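Long-range contacts in secreted protein (Streptomyces lividans TK24, PDB 5LXZ), which is a secreted copper metalloradical protein of family AA5, probably an oxidase related to galactose oxidase that uses a tyrosine-ligated copper centre: residues Gly82-Leu86 and Arg542-Thr547; Asn27-Ala31 and Met473-Ser477. The protein carries 1 engineered substitution. All coordinates share one frame; numbering follows the deposited sequence.

Contact 1: Gly82-Leu86 and Arg542-Thr547. With EDO (1,2-ethanediol), chain P.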
loop_
_atom_site.group_PDB
_atom_site.type_symbol
_atom_site.label_atom_id
_atom_site.label_comp_id
_atom_site.label_asym_id
_atom_site.label_seq_id
_atom_site.Cartn_x
_atom_site.Cartn_y
_atom_site.Cartn_z
ATOM N N GLY A 82 -8.151 -0.364 2.014
ATOM C CA GLY A 82 -7.099 0.048 2.912
ATOM C C GLY A 82 -7.325 -0.636 4.243
ATOM O O GLY A 82 -8.422 -1.118 4.520
ATOM N N HIS A 83 -6.307 -0.688 5.094
ATOM C CA HIS A 83 -6.412 -1.507 6.289
ATOM C C HIS A 83 -5.314 -1.204 7.267
ATOM O O HIS A 83 -4.162 -0.965 6.855
ATOM C CB HIS A 83 -6.439 -2.983 5.988
ATOM C CG HIS A 83 -5.508 -3.389 4.918
ATOM N ND1 HIS A 83 -4.167 -3.089 4.932
ATOM C CD2 HIS A 83 -5.738 -4.024 3.754
ATOM C CE1 HIS A 83 -3.599 -3.584 3.849
ATOM N NE2 HIS A 83 -4.533 -4.132 3.111
ATOM N N THR A 84 -5.645 -1.225 8.555
ATOM C CA THR A 84 -4.656 -1.082 9.592
ATOM C C THR A 84 -5.179 -1.765 10.865
ATOM O O THR A 84 -6.388 -1.953 11.047
ATOM C CB THR A 84 -4.249 0.384 9.774
ATOM O OG1 THR A 84 -2.953 0.459 10.413
ATOM C CG2 THR A 84 -5.287 1.140 10.543
ATOM N N GLN A 85 -4.261 -2.172 11.725
ATOM C CA GLN A 85 -4.607 -2.762 13.012
ATOM C C GLN A 85 -5.148 -1.745 13.980
ATOM O O GLN A 85 -4.557 -0.699 14.191
ATOM C CB GLN A 85 -3.358 -3.410 13.623
ATOM C CG GLN A 85 -3.727 -4.266 14.839
ATOM C CD GLN A 85 -2.615 -4.594 15.822
ATOM O OE1 GLN A 85 -2.903 -4.946 16.989
ATOM N NE2 GLN A 85 -1.379 -4.578 15.389
ATOM N N LEU A 86 -6.266 -2.071 14.592
ATOM C CA LEU A 86 -6.840 -1.297 15.678
ATOM C C LEU A 86 -6.202 -1.696 17.007
ATOM O O LEU A 86 -5.505 -2.687 17.122
ATOM C CB LEU A 86 -8.337 -1.557 15.733
ATOM C CG LEU A 86 -9.098 -1.143 14.488
ATOM C CD1 LEU A 86 -10.549 -1.482 14.697
ATOM C CD2 LEU A 86 -8.916 0.312 14.113
ATOM N N ARG A 542 5.522 -4.106 15.133
ATOM C CA ARG A 542 4.115 -4.117 14.823
ATOM C C ARG A 542 3.921 -5.004 13.587
ATOM O O ARG A 542 4.652 -4.877 12.639
ATOM C CB ARG A 542 3.612 -2.705 14.589
ATOM C CG ARG A 542 2.098 -2.593 14.641
ATOM C CD ARG A 542 1.639 -1.138 14.642
ATOM N NE ARG A 542 0.174 -0.994 14.758
ATOM C CZ ARG A 542 -0.531 -0.969 15.899
ATOM N NH1 ARG A 542 0.035 -1.052 17.116
ATOM N NH2 ARG A 542 -1.814 -0.757 15.835
ATOM N N PRO A 543 2.934 -5.911 13.577
ATOM C CA PRO A 543 2.712 -6.785 12.440
ATOM C C PRO A 543 2.366 -6.002 11.202
ATOM O O PRO A 543 1.718 -4.961 11.290
ATOM C CB PRO A 543 1.527 -7.656 12.853
ATOM C CG PRO A 543 1.055 -7.115 14.088
ATOM C CD PRO A 543 2.073 -6.256 14.709
ATOM N N SER A 544 2.783 -6.506 10.060
ATOM C CA SER A 544 2.535 -5.840 8.798
ATOM C C SER A 544 1.106 -6.031 8.363
ATOM O O SER A 544 0.507 -7.093 8.581
ATOM C CB SER A 544 3.430 -6.424 7.712
ATOM O OG SER A 544 4.708 -5.835 7.774
ATOM N N ALA A 545 0.621 -5.050 7.625
ATOM C CA ALA A 545 -0.534 -5.176 6.755
ATOM C C ALA A 545 -0.077 -4.571 5.432
ATOM O O ALA A 545 0.139 -3.361 5.338
ATOM C CB ALA A 545 -1.739 -4.440 7.327
ATOM N N SER A 546 0.122 -5.400 4.435
ATOM C CA SER A 546 0.813 -5.019 3.246
ATOM C C SER A 546 -0.089 -5.147 2.030
ATOM O O SER A 546 -0.680 -6.204 1.803
ATOM C CB SER A 546 2.027 -5.934 3.098
ATOM O OG SER A 546 2.811 -5.611 1.937
ATOM N N THR A 547 -0.098 -4.120 1.196
ATOM C CA THR A 547 -0.736 -4.165 -0.116
ATOM C C THR A 547 -0.207 -3.028 -0.964
ATOM O O THR A 547 0.162 -1.998 -0.446
ATOM C CB THR A 547 -2.283 -4.024 -0.051
ATOM O OG1 THR A 547 -2.863 -4.414 -1.296
ATOM C CG2 THR A 547 -2.778 -2.582 0.284
HETATM C C1 EDO P . -3.135 0.686 2.726
HETATM O O1 EDO P . -3.759 -0.531 3.169
HETATM C C2 EDO P . -2.783 1.516 3.909
HETATM O O2 EDO P . -3.955 1.434 4.728
HETATM O O HOH W 1 -1.711 0.022 13.170
HETATM O O HOH W 2 -0.452 -4.170 12.549
#
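At the polar end of this contact the side-chain amide of Gln85 lies flat on one face of the Arg542 guanidinium, the planes 15° apart and NE2 of Gln85 3.7 Å from CZ of Arg542, over the centre of the group. The Arg542 chain runs extended from CG to NE and so spans the gap, bringing NH2 to the backbone O of Gln85, in the guanidinium plane at its edge, in a weak, bent hydrogen bond (3.2 Å, 133° at the hydrogen).

One water accepts from NE of Arg542 at 2.7 Å and donates to OG1 of Thr84. A second joins NE2 of Gln85 to O of Pro543, while OE1 of Gln85 takes the N-H of Trp583.

Van der Waals contacts surround the His83 ring. It meets CB of Ala545 through ND1 (3.7 Å) and CG2 of Thr547 through NE2 (3.7 Å), and NE2 is hydrogen-bonded to ND1 of His30. O1 of a 1,2-ethanediol, probably from the crystallisation liquor, lies over one face, while its O2 accepts from the backbone N of His83.

The edge strand 545-547 packs against strand 82-85 of a different sheet, nearly antiparallel at 164° but with no backbone pairing. Gln85 O, Ser581 O and one water hold N-H groups of the stacked guanidinium, so neutral oxygens from inside and outside the interface probably stabilise its buried charge.

Contact 2: Asn27-Ala31 and Met473-Ser477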
loop_
_atom_site.group_PDB
_atom_site.type_symbol
_atom_site.label_atom_id
_atom_site.label_comp_id
_atom_site.label_asym_id
_atom_site.label_seq_id
_atom_site.Cartn_x
_atom_site.Cartn_y
_atom_site.Cartn_z
ATOM N N ASN A 27 -5.842 -15.257 -5.640
ATOM C CA ASN A 27 -4.952 -14.165 -6.022
ATOM C C ASN A 27 -4.782 -13.218 -4.831
ATOM O O ASN A 27 -5.472 -12.215 -4.753
ATOM C CB ASN A 27 -5.491 -13.400 -7.211
ATOM C CG ASN A 27 -5.640 -14.255 -8.465
ATOM O OD1 ASN A 27 -5.189 -15.400 -8.519
ATOM N ND2 ASN A 27 -6.237 -13.669 -9.476
ATOM N N THR A 28 -3.885 -13.565 -3.922
ATOM C CA THR A 28 -3.697 -12.736 -2.734
ATOM C C THR A 28 -3.092 -11.390 -3.112
ATOM O O THR A 28 -1.994 -11.311 -3.663
ATOM C CB THR A 28 -2.773 -13.425 -1.703
ATOM O OG1 THR A 28 -3.318 -14.706 -1.384
ATOM C CG2 THR A 28 -2.651 -12.578 -0.437
ATOM N N ILE A 29 -3.780 -10.330 -2.741
ATOM C CA ILE A 29 -3.357 -8.951 -3.029
ATOM C C ILE A 29 -3.084 -8.154 -1.735
ATOM O O ILE A 29 -2.338 -7.180 -1.768
ATOM C CB ILE A 29 -4.378 -8.239 -3.929
ATOM C CG1 ILE A 29 -4.404 -8.977 -5.288
ATOM C CG2 ILE A 29 -4.071 -6.772 -4.132
ATOM C CD1 ILE A 29 -5.565 -8.581 -6.154
ATOM N N HIS A 30 -3.607 -8.592 -0.595
ATOM C CA HIS A 30 -3.356 -7.985 0.690
ATOM C C HIS A 30 -3.025 -9.096 1.638
ATOM O O HIS A 30 -3.670 -10.163 1.598
ATOM C CB HIS A 30 -4.647 -7.344 1.221
ATOM C CG HIS A 30 -5.305 -6.384 0.295
ATOM N ND1 HIS A 30 -5.300 -5.019 0.496
ATOM C CD2 HIS A 30 -5.984 -6.578 -0.854
ATOM C CE1 HIS A 30 -5.957 -4.420 -0.484
ATOM N NE2 HIS A 30 -6.349 -5.341 -1.333
ATOM N N ALA A 31 -2.133 -8.848 2.576
ATOM C CA ALA A 31 -1.957 -9.766 3.673
ATOM C C ALA A 31 -1.639 -9.029 4.943
ATOM O O ALA A 31 -1.061 -7.927 4.913
ATOM C CB ALA A 31 -0.904 -10.795 3.369
ATOM N N MET A 473 7.046 -14.221 4.718
ATOM C CA MET A 473 6.202 -14.741 3.657
ATOM C C MET A 473 6.066 -13.680 2.584
ATOM O O MET A 473 5.854 -12.500 2.891
ATOM C CB MET A 473 4.835 -15.131 4.192
ATOM C CG MET A 473 3.935 -15.779 3.181
ATOM S SD MET A 473 2.963 -14.648 2.186
ATOM C CE MET A 473 1.737 -14.175 3.404
ATOM N N PHE A 474 6.164 -14.116 1.333
ATOM C CA PHE A 474 6.011 -13.277 0.164
ATOM C C PHE A 474 4.860 -13.792 -0.665
ATOM O O PHE A 474 4.660 -14.995 -0.828
ATOM C CB PHE A 474 7.299 -13.295 -0.658
ATOM C CG PHE A 474 8.375 -12.415 -0.094
ATOM C CD1 PHE A 474 9.068 -12.788 1.077
ATOM C CD2 PHE A 474 8.736 -11.217 -0.714
ATOM C CE1 PHE A 474 10.069 -11.973 1.627
ATOM C CE2 PHE A 474 9.744 -10.436 -0.175
ATOM C CZ PHE A 474 10.389 -10.778 0.999
ATOM N N PHE A 475 4.041 -12.870 -1.195
ATOM C CA PHE A 475 2.847 -13.250 -1.935
ATOM C C PHE A 475 2.622 -12.370 -3.136
ATOM O O PHE A 475 3.180 -11.280 -3.252
ATOM C CB PHE A 475 1.603 -13.161 -1.029
ATOM C CG PHE A 475 1.304 -11.767 -0.574
ATOM C CD1 PHE A 475 0.482 -10.927 -1.339
ATOM C CD2 PHE A 475 1.826 -11.270 0.609
ATOM C CE1 PHE A 475 0.200 -9.626 -0.937
ATOM C CE2 PHE A 475 1.542 -9.965 1.006
ATOM C CZ PHE A 475 0.733 -9.154 0.224
ATOM N N GLY A 476 1.735 -12.818 -4.012
ATOM C CA GLY A 476 1.215 -12.026 -5.082
ATOM C C GLY A 476 2.048 -11.995 -6.325
ATOM O O GLY A 476 2.950 -12.822 -6.484
ATOM N N SER A 477 1.674 -11.061 -7.203
ATOM C CA SER A 477 2.322 -10.612 -8.442
ATOM C C SER A 477 1.415 -10.767 -9.622
ATOM O O SER A 477 0.984 -11.885 -9.961
ATOM C CB SER A 477 3.644 -11.299 -8.762
ATOM O OG SER A 477 4.280 -10.499 -9.748
#
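Thr28 and Gly476 bring the two backbones closest, their CA atoms 5.5 Å apart, yet no hydrogen bond joins the segments. Phe475 reaches across instead. Its CG sits between the backbone N and the carbonyl carbon (chi1 64°), and the ring extends into the bend of 27-31. Carbonyl oxygens meet its rim near the ring plane: O of Thr28 lies 3.4 Å from CD1 of Phe475, and O of Ile29, which accepts from OG1 of Thr547, lies 3.6 Å from CE1 of Phe475. The methyl of Thr28 comes in from off the plane, CG2 of Thr28 3.7 Å from CD1 of Phe475. CG2 is turned there because it stands anti to the backbone N; OG1 is hydrogen-bonded to Gln26 NE2.

Ile29 and His30 form a classic beta bulge opposite Val42 of strand 39-44. Strand 472-476 is part of a blade of the Kelch beta-propeller, and the Phe475 ring packs between that blade and the sheet of strand 30-33, probably its neighbouring blade.

Beyond the bulge, CB of Ala31 rests obliquely against the ring, 3.5 Å from CE2 of Phe475, with CE of Met473 a looser 4.3 Å from CB of Ala31. The carbonyl oxygen of Thr28 is buried here without a hydrogen-bond partner, its surroundings being the ring rim and CA of Gly476, 3.6 Å from O of Thr28.

In the fold
Contacts 1 and 2 lie about 13 Å apart, centre to centre, and meet in one antiparallel sheet, where strands 30-33 and 545-547 are neighbours. Along the chain their segments alternate: 27-31, 82-86, 473-477, 542-547. Strand 545-547 is supplied from the range of the galactose oxidase-like early set domain, and through contact 1 it reaches the next sheet at strand 81-85; contact 2 packs strand 30-33 of the same sheet against strand 472-476 of a separate one. Three sheets are therefore joined side by side. Both contacts are buried and lie near the copper bound by Tyr248, Tyr460, His461 and His548, the last directly following segment 542-547.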